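Local coordinates for T-cell surface glycoprotein CD1A1 antigen (Gallus gallus, PDB 3JVG) that probably presents lipid antigens to T cells, as other CD1 glycoproteins with an MHC class I-like fold do, at residues Y48-L56 against L168-D176; G96-T107 against L158-R167. All coordinates share one frame; numbering follows the deposited sequence.

Both contacts hold helix 148-172 of the MHC class I-like domain, with centres about 16 Å apart. Interaction 2 seats residues 158-167 on the strand hairpin 96-107 of the eight-stranded floor; half of its touching residues are buried, its packing across the segments is apolar, around a cysteine pair, and N159 of its helix carries an N-linked sugar. Interaction 1 takes over at the helix end, where residues 168-176 meet the loop and helix 48-56 leading to helix 58-82. Being partly buried too, it adds to aromatic packing what interaction 2 lacks between its segments: a salt bridge and directed hydrogen bonds. The helix is thus fixed to the sheet, then to the chain entering the opposite helix.

Interaction 1 of 2, residues Y48-L56 against L168-D176; sequences YRPWLRPSL and LFIQAGKAD
R49 and D176 form the charged part of this contact. The guanidinium meets the carboxylate side-on: R49 NE reaches D176 OD2 at 2.6 Å and R49 NH2 reaches D176 OD1 at 3.0 Å, on the syn lone pair of OD1. Bends at chi2 and chi3 curl the arginine chain so that its NE edge, rather than its end, faces the acid. A second donor arrives at the same oxygen: W51 NE1 lies 2.8 Å from D176 OD2, in a nearly straight bond (172°). The indole nitrogen stands well above the carboxylate plane, on the opposite side from R49 NE.

Aromatic contacts follow. With CG wedged between the backbone N and the carbonyl carbon (chi1 52°), W51 lays its indole flat on the break between helices 148-172 and 174-177. G173 CA sits over the five-membered ring, 3.5 Å from its centroid, a CH-pi contact, while R49 CB rests on the other indole face. The far rim of the indole then points at the face of F169, an edge-to-face pair with ring centroids 5.6 Å apart. L52 CD1 adds a CH-pi contact on that same phenyl face.

Apolar and hydroxyl groups fill in the remainder. A172 CB touches both W51 CE3 and S55 CB, and L56 CD1 presses tightly on L168 CD2. S55 OG, at the edge of F169, is bonded to L52 O. W61 of helix 58-82 and M35 of strand 33-38 also touch F169, so the cluster ties together both helices and the sheet at one end of what is probably the antigen groove.

Three donor bonds on one carboxylate fix its rotation and would probably favour its ionised form, while W51 couples this polar cluster to the phenyl core.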
# COMPACT_ATOMS: atom_id res chain seq x y z
N TYR A 48 0.56 10.42 12.83
CA TYR A 48 -0.47 10.93 11.92
C TYR A 48 -1.88 10.93 12.53
O TYR A 48 -2.77 11.58 12.02
CB TYR A 48 -0.52 10.04 10.68
CG TYR A 48 0.69 10.07 9.75
CD1 TYR A 48 1.61 11.15 9.77
CD2 TYR A 48 0.87 9.07 8.79
CE1 TYR A 48 2.67 11.20 8.89
CE2 TYR A 48 1.94 9.13 7.90
CZ TYR A 48 2.84 10.19 7.97
OH TYR A 48 3.89 10.25 7.10
N ARG A 49 -2.11 10.12 13.56
CA ARG A 49 -3.45 9.96 14.14
C ARG A 49 -3.47 10.56 15.56
O ARG A 49 -2.58 10.33 16.34
CB ARG A 49 -3.86 8.47 14.17
CG ARG A 49 -3.88 7.72 12.77
CD ARG A 49 -4.65 8.51 11.68
NE ARG A 49 -6.03 8.75 12.10
CZ ARG A 49 -6.74 9.84 11.80
NH1 ARG A 49 -6.18 10.79 11.09
NH2 ARG A 49 -8.00 9.98 12.22
N PRO A 50 -4.49 11.36 15.86
CA PRO A 50 -4.56 12.05 17.13
C PRO A 50 -4.75 11.14 18.33
O PRO A 50 -4.38 11.53 19.42
CB PRO A 50 -5.77 12.95 16.98
CG PRO A 50 -6.24 12.83 15.60
CD PRO A 50 -5.52 11.77 14.90
N TRP A 51 -5.31 9.95 18.17
CA TRP A 51 -5.47 9.02 19.32
C TRP A 51 -4.15 8.32 19.74
O TRP A 51 -4.05 7.79 20.83
CB TRP A 51 -6.57 8.00 19.02
CG TRP A 51 -6.36 7.27 17.67
CD1 TRP A 51 -6.91 7.59 16.46
CD2 TRP A 51 -5.52 6.13 17.45
NE1 TRP A 51 -6.47 6.70 15.49
CE2 TRP A 51 -5.60 5.81 16.08
CE3 TRP A 51 -4.70 5.35 18.29
CZ2 TRP A 51 -4.89 4.74 15.52
CZ3 TRP A 51 -3.99 4.27 17.73
CH2 TRP A 51 -4.09 3.99 16.37
N LEU A 52 -3.12 8.37 18.90
CA LEU A 52 -1.85 7.65 19.22
C LEU A 52 -1.14 8.11 20.49
O LEU A 52 -1.00 7.31 21.45
CB LEU A 52 -0.86 7.79 18.06
CG LEU A 52 -0.36 6.78 17.05
CD1 LEU A 52 -0.71 5.29 17.27
CD2 LEU A 52 -0.62 7.31 15.63
N ARG A 53 -0.66 9.36 20.49
CA ARG A 53 0.17 9.85 21.61
C ARG A 53 -0.47 9.73 22.97
O ARG A 53 0.20 9.35 23.88
CB ARG A 53 0.69 11.29 21.39
CG ARG A 53 1.71 11.44 20.24
CD ARG A 53 3.01 10.64 20.51
NE ARG A 53 3.80 11.24 21.59
CZ ARG A 53 5.14 11.18 21.73
NH1 ARG A 53 5.90 10.56 20.84
NH2 ARG A 53 5.71 11.76 22.78
N PRO A 54 -1.78 10.01 23.11
CA PRO A 54 -2.32 9.90 24.45
C PRO A 54 -2.65 8.47 24.84
O PRO A 54 -3.04 8.23 25.99
CB PRO A 54 -3.62 10.73 24.37
CG PRO A 54 -3.58 11.46 23.01
CD PRO A 54 -2.80 10.51 22.17
N SER A 55 -2.49 7.53 23.90
CA SER A 55 -2.83 6.16 24.22
C SER A 55 -1.77 5.51 25.09
O SER A 55 -2.09 4.56 25.78
CB SER A 55 -3.15 5.33 22.96
OG SER A 55 -1.95 4.86 22.35
N LEU A 56 -0.54 6.03 25.08
CA LEU A 56 0.53 5.51 25.96
C LEU A 56 1.23 6.69 26.63
O LEU A 56 1.22 7.80 26.08
CB LEU A 56 1.59 4.79 25.14
CG LEU A 56 1.59 3.36 24.56
CD1 LEU A 56 0.85 2.29 25.41
CD2 LEU A 56 1.15 3.40 23.28
N LEU A 168 -4.63 -2.51 22.59
CA LEU A 168 -4.80 -1.15 23.01
C LEU A 168 -5.10 -0.18 21.85
O LEU A 168 -5.91 0.74 22.00
CB LEU A 168 -3.53 -0.75 23.70
CG LEU A 168 -3.33 0.72 23.87
CD1 LEU A 168 -4.06 1.17 25.14
CD2 LEU A 168 -1.85 0.87 24.02
N PHE A 169 -4.42 -0.35 20.71
CA PHE A 169 -4.64 0.49 19.51
C PHE A 169 -6.03 0.25 18.88
O PHE A 169 -6.68 1.20 18.40
CB PHE A 169 -3.52 0.26 18.47
CG PHE A 169 -2.20 0.95 18.79
CD1 PHE A 169 -2.04 1.69 19.97
CD2 PHE A 169 -1.12 0.86 17.92
CE1 PHE A 169 -0.85 2.36 20.25
CE2 PHE A 169 0.09 1.53 18.21
CZ PHE A 169 0.22 2.28 19.38
N ILE A 170 -6.47 -1.01 18.86
CA ILE A 170 -7.85 -1.33 18.45
C ILE A 170 -8.87 -0.50 19.26
O ILE A 170 -9.83 0.03 18.70
CB ILE A 170 -8.19 -2.83 18.58
CG1 ILE A 170 -7.28 -3.67 17.68
CG2 ILE A 170 -9.71 -3.09 18.30
CD1 ILE A 170 -7.38 -5.17 17.94
N GLN A 171 -8.64 -0.37 20.57
CA GLN A 171 -9.53 0.39 21.42
C GLN A 171 -9.36 1.88 21.24
O GLN A 171 -10.33 2.59 21.11
CB GLN A 171 -9.39 0.04 22.91
CG GLN A 171 -10.23 -1.18 23.42
CD GLN A 171 -11.49 -1.46 22.57
OE1 GLN A 171 -11.57 -2.49 21.88
NE2 GLN A 171 -12.44 -0.52 22.59
N ALA A 172 -8.12 2.37 21.27
CA ALA A 172 -7.87 3.81 21.14
C ALA A 172 -8.27 4.37 19.75
O ALA A 172 -8.85 5.47 19.65
CB ALA A 172 -6.42 4.11 21.42
N GLY A 173 -7.99 3.61 18.70
CA GLY A 173 -8.31 4.07 17.35
C GLY A 173 -9.59 3.49 16.75
O GLY A 173 -9.72 3.40 15.52
N LYS A 174 -10.54 3.10 17.61
CA LYS A 174 -11.72 2.37 17.17
C LYS A 174 -12.47 3.19 16.12
O LYS A 174 -13.01 2.64 15.22
CB LYS A 174 -12.63 1.94 18.33
CG LYS A 174 -13.18 3.08 19.16
CD LYS A 174 -14.08 2.53 20.27
CE LYS A 174 -14.29 3.55 21.41
NZ LYS A 174 -13.04 3.75 22.21
N ALA A 175 -12.50 4.50 16.28
CA ALA A 175 -13.13 5.40 15.30
C ALA A 175 -12.56 5.27 13.90
O ALA A 175 -13.31 5.28 12.94
CB ALA A 175 -13.06 6.85 15.79
N ASP A 176 -11.23 5.14 13.77
CA ASP A 176 -10.63 4.93 12.46
C ASP A 176 -11.01 3.55 11.90
O ASP A 176 -11.40 3.38 10.72
CB ASP A 176 -9.12 5.04 12.56
CG ASP A 176 -8.65 6.50 12.76
OD1 ASP A 176 -9.48 7.43 12.70
OD2 ASP A 176 -7.43 6.71 12.91

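Interaction 2 of 2, residues G96-T107 against L158-R167; sequences GCELQSNGTIRT and LNDTCVDILR. With NAG (2-acetamido-2-deoxy-beta-D-glucopyranose), chain I.
C97 places its SG between the backbone N and the carbonyl carbon (chi1 57°), while C162 swings its own away from the backbone N (chi1 -163°), and the two sulfurs face each other between strand and helix. They belong to a disulfide known for this protein; here SG of C97 and SG of C162 lie 2.7 Å apart, longer than a closed disulfide, so the state of the bond in this crystal is doubtful. I105 sets CG2 anti to its own backbone N, bringing that methyl 3.6 Å from V163 CG2.

This is the floor-to-wall junction of the MHC class I-like platform: helix 158-167 lies across strand 96-99 with axes 7.9 Å apart at a crossing angle of -60°, and the C97-C162 pair lies where classical class I molecules carry the disulfide that ties this helix to the floor.

Along the helix, L166 CD2 packs against L99 CB at 3.8 Å, and L8 of strand 6-18 touches L166 as well. A bend at chi3 brings one face of the R167 guanidinium onto L99, whose CD1 is 3.7 Å from R167 NH2. In the wider pi-type turn at 158-162, L158 O meets T107 CG2 at 3.5 Å, a packing contact, and L123 borders both residues. N159 holds OD1 beside I105 CG2, and its ND2 is bonded covalently to C1 of the NAG.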
# COMPACT_ATOMS: atom_id res chain seq x y z
N GLY A 96 5.52 -7.34 12.77
CA GLY A 96 4.22 -7.07 13.40
C GLY A 96 3.47 -8.28 13.94
O GLY A 96 4.07 -9.33 14.14
N CYS A 97 2.16 -8.13 14.14
CA CYS A 97 1.35 -9.20 14.66
C CYS A 97 -0.05 -8.97 14.23
O CYS A 97 -0.41 -7.82 13.91
CB CYS A 97 1.42 -9.29 16.20
SG CYS A 97 0.93 -7.72 17.04
N GLU A 98 -0.85 -10.04 14.22
CA GLU A 98 -2.23 -9.98 13.80
C GLU A 98 -3.06 -10.73 14.84
O GLU A 98 -2.62 -11.75 15.34
CB GLU A 98 -2.38 -10.55 12.38
CG GLU A 98 -3.81 -10.80 11.91
CD GLU A 98 -3.94 -11.67 10.62
OE1 GLU A 98 -5.04 -12.28 10.43
OE2 GLU A 98 -2.99 -11.72 9.80
N LEU A 99 -4.23 -10.21 15.16
CA LEU A 99 -5.15 -10.81 16.09
C LEU A 99 -6.40 -11.22 15.32
O LEU A 99 -7.08 -10.36 14.77
CB LEU A 99 -5.56 -9.78 17.16
CG LEU A 99 -5.48 -9.98 18.69
CD1 LEU A 99 -6.68 -9.31 19.33
CD2 LEU A 99 -5.39 -11.45 19.22
N GLN A 100 -6.71 -12.51 15.25
CA GLN A 100 -8.05 -12.93 14.80
C GLN A 100 -9.13 -12.71 15.86
O GLN A 100 -8.81 -12.45 17.02
CB GLN A 100 -8.04 -14.38 14.32
CG GLN A 100 -7.57 -14.51 12.87
CD GLN A 100 -6.25 -15.25 12.73
OE1 GLN A 100 -6.14 -16.43 13.12
NE2 GLN A 100 -5.26 -14.59 12.14
N SER A 101 -10.40 -12.80 15.45
CA SER A 101 -11.53 -12.73 16.43
C SER A 101 -11.47 -13.93 17.37
O SER A 101 -11.79 -13.79 18.56
CB SER A 101 -12.91 -12.60 15.74
OG SER A 101 -13.20 -13.70 14.89
N ASN A 102 -11.07 -15.09 16.81
CA ASN A 102 -10.57 -16.28 17.54
C ASN A 102 -9.92 -15.89 18.88
O ASN A 102 -10.22 -16.46 19.92
CB ASN A 102 -9.50 -17.05 16.68
CG ASN A 102 -10.09 -18.15 15.76
OD1 ASN A 102 -9.47 -19.21 15.52
ND2 ASN A 102 -11.26 -17.88 15.22
N GLY A 103 -9.03 -14.89 18.82
CA GLY A 103 -8.08 -14.63 19.89
C GLY A 103 -6.71 -15.14 19.47
O GLY A 103 -5.70 -14.89 20.14
N THR A 104 -6.69 -15.85 18.34
CA THR A 104 -5.46 -16.39 17.76
C THR A 104 -4.45 -15.31 17.28
O THR A 104 -4.81 -14.35 16.59
CB THR A 104 -5.81 -17.40 16.65
OG1 THR A 104 -6.44 -18.55 17.25
CG2 THR A 104 -4.56 -17.85 15.87
N ILE A 105 -3.19 -15.48 17.68
CA ILE A 105 -2.13 -14.52 17.37
C ILE A 105 -1.31 -15.04 16.21
O ILE A 105 -0.94 -16.22 16.21
CB ILE A 105 -1.22 -14.28 18.61
CG1 ILE A 105 -2.02 -13.58 19.73
CG2 ILE A 105 0.04 -13.46 18.27
CD1 ILE A 105 -1.51 -13.93 21.13
N ARG A 106 -1.06 -14.19 15.22
CA ARG A 106 -0.01 -14.49 14.24
C ARG A 106 1.03 -13.40 14.34
O ARG A 106 0.67 -12.22 14.43
CB ARG A 106 -0.56 -14.63 12.82
CG ARG A 106 0.54 -14.92 11.74
CD ARG A 106 -0.07 -15.00 10.34
NE ARG A 106 -0.33 -13.66 9.82
CZ ARG A 106 0.51 -12.98 9.04
NH1 ARG A 106 1.68 -13.49 8.66
NH2 ARG A 106 0.14 -11.77 8.64
N THR A 107 2.31 -13.77 14.35
CA THR A 107 3.38 -12.79 14.40
C THR A 107 4.19 -12.93 13.13
O THR A 107 4.17 -13.99 12.50
CB THR A 107 4.37 -13.00 15.61
OG1 THR A 107 5.04 -14.27 15.47
CG2 THR A 107 3.67 -12.86 16.92
N LEU A 158 7.48 -9.65 19.73
CA LEU A 158 6.45 -10.11 18.78
C LEU A 158 5.22 -10.66 19.50
O LEU A 158 4.11 -10.22 19.23
CB LEU A 158 7.00 -11.15 17.78
CG LEU A 158 8.01 -10.67 16.73
CD1 LEU A 158 8.62 -11.93 16.01
CD2 LEU A 158 7.43 -9.63 15.74
N ASN A 159 5.40 -11.56 20.46
CA ASN A 159 4.26 -12.31 21.00
C ASN A 159 3.52 -11.61 22.14
O ASN A 159 2.34 -11.91 22.37
CB ASN A 159 4.65 -13.74 21.41
CG ASN A 159 3.45 -14.72 21.37
OD1 ASN A 159 2.69 -14.72 20.39
ND2 ASN A 159 3.28 -15.54 22.41
N ASP A 160 4.18 -10.69 22.85
CA ASP A 160 3.60 -10.05 24.02
C ASP A 160 3.40 -8.55 23.79
O ASP A 160 2.27 -8.02 23.78
CB ASP A 160 4.45 -10.30 25.27
CG ASP A 160 4.70 -11.80 25.54
OD1 ASP A 160 3.76 -12.64 25.45
OD2 ASP A 160 5.85 -12.16 25.82
N THR A 161 4.50 -7.85 23.57
CA THR A 161 4.41 -6.43 23.50
C THR A 161 3.69 -5.91 22.22
O THR A 161 2.86 -5.01 22.31
CB THR A 161 5.71 -5.69 23.93
OG1 THR A 161 6.15 -4.73 22.97
CG2 THR A 161 6.79 -6.59 24.41
N CYS A 162 3.97 -6.51 21.06
CA CYS A 162 3.24 -6.15 19.84
C CYS A 162 1.74 -6.38 19.99
O CYS A 162 0.96 -5.50 19.67
CB CYS A 162 3.72 -6.97 18.66
SG CYS A 162 3.23 -6.23 17.17
N VAL A 163 1.34 -7.55 20.49
CA VAL A 163 -0.06 -7.92 20.72
C VAL A 163 -0.75 -6.99 21.74
O VAL A 163 -1.89 -6.50 21.51
CB VAL A 163 -0.17 -9.43 21.19
CG1 VAL A 163 -1.55 -9.78 21.70
CG2 VAL A 163 0.24 -10.37 20.07
N ASP A 164 -0.07 -6.74 22.86
CA ASP A 164 -0.61 -5.87 23.85
C ASP A 164 -0.86 -4.48 23.29
O ASP A 164 -1.88 -3.88 23.59
CB ASP A 164 0.34 -5.73 25.02
CG ASP A 164 0.46 -7.02 25.85
OD1 ASP A 164 -0.25 -8.05 25.59
OD2 ASP A 164 1.30 -6.98 26.77
N ILE A 165 0.10 -3.95 22.54
CA ILE A 165 -0.07 -2.64 21.93
C ILE A 165 -1.20 -2.67 20.88
O ILE A 165 -2.04 -1.75 20.84
CB ILE A 165 1.21 -2.12 21.32
CG1 ILE A 165 2.20 -1.81 22.45
CG2 ILE A 165 0.91 -0.85 20.45
CD1 ILE A 165 3.66 -1.62 22.03
N LEU A 166 -1.24 -3.74 20.08
CA LEU A 166 -2.35 -3.95 19.16
C LEU A 166 -3.72 -3.82 19.87
O LEU A 166 -4.54 -3.00 19.45
CB LEU A 166 -2.24 -5.29 18.36
CG LEU A 166 -3.36 -5.58 17.35
CD1 LEU A 166 -3.66 -4.38 16.39
CD2 LEU A 166 -3.19 -6.88 16.52
N ARG A 167 -3.93 -4.60 20.95
CA ARG A 167 -5.24 -4.62 21.64
C ARG A 167 -5.62 -3.21 22.04
O ARG A 167 -6.76 -2.77 21.86
CB ARG A 167 -5.23 -5.46 22.90
CG ARG A 167 -5.07 -6.90 22.61
CD ARG A 167 -5.35 -7.75 23.85
NE ARG A 167 -6.32 -8.74 23.41
CZ ARG A 167 -6.03 -9.99 23.08
NH1 ARG A 167 -4.78 -10.46 23.20
NH2 ARG A 167 -7.01 -10.80 22.66
C1 NAG I . 2.19 -16.51 22.58
C2 NAG I . 2.73 -17.90 22.99
C3 NAG I . 1.61 -18.91 23.35
C4 NAG I . 0.78 -18.34 24.50
C5 NAG I . 0.28 -16.89 24.21
C6 NAG I . -0.23 -16.26 25.52
C7 NAG I . 5.02 -18.31 22.27
C8 NAG I . 5.93 -18.94 21.27
N2 NAG I . 3.71 -18.47 22.05
O3 NAG I . 2.14 -20.19 23.69
O4 NAG I . -0.28 -19.24 24.86
O5 NAG I . 1.25 -16.02 23.56
O6 NAG I . -0.91 -15.04 25.31
O7 NAG I . 5.50 -17.69 23.23